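Local coordinates for Blr3880 protein (Bradyrhizobium japonicum, PDB 2OOD) that probably catalyses the zinc-dependent hydrolytic deamination of guanine, producing xanthine and ammonia, at residues Phe12-Asp17 with Gly396-Gly401. Numbering follows the deposited sequence.
Sequences FFDFVD and GNFEPG
D14 and F398 meet at the heart of this contact, where the strand ending at F15 lies against the irregular loop 396-401. The carboxylate atom OD2 of D14 accepts a hydrogen bond from F398 N at 3.1 Å, nearly straight at 164°. The donor reaches OD2 on its anti side and somewhat out of the carboxylate plane. Aspartate suits the place because its short arm, with CG held between backbone N and carbonyl carbon (chi1 67°), carries an acceptor to a loop amide and also makes a salt bridge with R31, which pairs with E399 as well. The carboxylate carbon CG of D14 comes obliquely to the F398 ring, 3.5 Å from CD2 of F398. An alanine at D14 would probably leave F398 N without this acceptor, deprive R31 of one of its two carboxylate partners and open a gap beside the F398 ring.

The ring of F398 in turn receives the edge of F12 on one face, a T-shaped pair with planes at 81° and CD1 of F12 3.5 Å from CE2 of F398. F48 adds a third ring, meeting both, and these flat phenylalanine rings fill the buried corner while bringing no polar atom of their own that needs a partner. The corner belongs to the small β-rich domain that accompanies the metal-dependent TIM barrel in amidohydrolases, well away from the zinc and guanine; the loop leads into strand 406-409.

Further along, N397 uses its amide as a clamp. ND2 donates to F15 O at 2.9 Å, in the carbonyl plane and close to the amide's own plane, while OD1 accepts from K402. Asparagine, offering both donor and acceptor on a short stem, thus serves strand and loop together. A water links the two backbones, accepting from F15 N and donating to G396 O.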
# COMPACT_ATOMS: atom_id res chain seq x y z
N PHE A 12 15.92 18.55 12.68
CA PHE A 12 16.55 17.25 12.47
C PHE A 12 16.00 16.13 13.36
O PHE A 12 15.64 16.36 14.51
CB PHE A 12 18.06 17.37 12.73
CG PHE A 12 18.80 18.09 11.65
CD1 PHE A 12 19.23 17.41 10.52
CD2 PHE A 12 19.10 19.44 11.76
CE1 PHE A 12 19.95 18.06 9.51
CE2 PHE A 12 19.82 20.11 10.75
CZ PHE A 12 20.24 19.41 9.63
N PHE A 13 15.96 14.92 12.81
CA PHE A 13 15.48 13.75 13.53
C PHE A 13 16.26 12.51 13.08
O PHE A 13 16.19 12.11 11.93
CB PHE A 13 13.98 13.53 13.24
CG PHE A 13 13.33 12.47 14.11
CD1 PHE A 13 12.59 12.83 15.23
CD2 PHE A 13 13.46 11.12 13.81
CE1 PHE A 13 11.97 11.86 16.03
CE2 PHE A 13 12.84 10.15 14.61
CZ PHE A 13 12.10 10.52 15.72
N ASP A 14 17.02 11.91 13.99
CA ASP A 14 17.77 10.71 13.64
C ASP A 14 17.89 9.79 14.85
O ASP A 14 17.37 10.09 15.92
CB ASP A 14 19.14 11.07 13.05
CG ASP A 14 20.08 11.72 14.05
OD1 ASP A 14 19.62 12.53 14.89
OD2 ASP A 14 21.29 11.43 13.98
N PHE A 15 18.58 8.67 14.70
CA PHE A 15 18.71 7.72 15.79
C PHE A 15 20.12 7.51 16.31
O PHE A 15 21.09 7.64 15.57
CB PHE A 15 18.12 6.38 15.35
CG PHE A 15 16.65 6.44 15.07
CD1 PHE A 15 15.73 6.23 16.09
CD2 PHE A 15 16.17 6.73 13.80
CE1 PHE A 15 14.36 6.31 15.84
CE2 PHE A 15 14.80 6.81 13.55
CZ PHE A 15 13.90 6.60 14.57
N VAL A 16 20.21 7.16 17.59
CA VAL A 16 21.50 6.90 18.23
C VAL A 16 21.52 5.49 18.81
O VAL A 16 22.54 5.03 19.31
CB VAL A 16 21.77 7.90 19.36
CG1 VAL A 16 22.06 9.27 18.79
CG2 VAL A 16 20.57 7.96 20.29
N ASP A 17 20.38 4.81 18.73
CA ASP A 17 20.25 3.45 19.24
C ASP A 17 19.04 2.77 18.62
O ASP A 17 18.27 3.39 17.88
CB ASP A 17 20.10 3.48 20.76
CG ASP A 17 20.49 2.17 21.42
OD1 ASP A 17 20.86 1.20 20.71
OD2 ASP A 17 20.44 2.12 22.67
N GLY A 396 23.95 6.09 8.42
CA GLY A 396 23.05 5.71 9.48
C GLY A 396 22.44 6.84 10.27
O GLY A 396 21.26 6.80 10.63
N ASN A 397 23.25 7.85 10.58
CA ASN A 397 22.78 9.00 11.32
C ASN A 397 23.72 10.18 11.12
O ASN A 397 24.71 10.08 10.41
CB ASN A 397 22.63 8.68 12.82
CG ASN A 397 23.92 8.17 13.46
OD1 ASN A 397 24.97 8.09 12.82
ND2 ASN A 397 23.84 7.84 14.75
N PHE A 398 23.40 11.29 11.76
CA PHE A 398 24.18 12.50 11.63
C PHE A 398 25.40 12.62 12.54
O PHE A 398 25.80 13.72 12.92
CB PHE A 398 23.26 13.69 11.84
CG PHE A 398 22.09 13.70 10.90
CD1 PHE A 398 22.28 13.53 9.53
CD2 PHE A 398 20.80 13.92 11.36
CE1 PHE A 398 21.21 13.57 8.64
CE2 PHE A 398 19.72 13.97 10.48
CZ PHE A 398 19.93 13.79 9.12
N GLU A 399 26.01 11.50 12.90
CA GLU A 399 27.20 11.55 13.74
C GLU A 399 28.40 12.04 12.95
O GLU A 399 28.63 11.60 11.83
CB GLU A 399 27.51 10.16 14.31
CG GLU A 399 26.67 9.79 15.52
CD GLU A 399 26.99 10.65 16.74
OE1 GLU A 399 27.02 11.90 16.62
OE2 GLU A 399 27.21 10.07 17.82
N PRO A 400 29.20 12.95 13.54
CA PRO A 400 30.39 13.49 12.89
C PRO A 400 31.29 12.38 12.35
O PRO A 400 31.55 11.40 13.05
CB PRO A 400 31.06 14.28 14.00
CG PRO A 400 29.87 14.83 14.75
CD PRO A 400 28.96 13.62 14.83
N GLY A 401 31.75 12.53 11.12
CA GLY A 401 32.61 11.52 10.53
C GLY A 401 31.89 10.67 9.50
O GLY A 401 32.51 9.96 8.72
O HOH W 1 19.06 7.36 11.94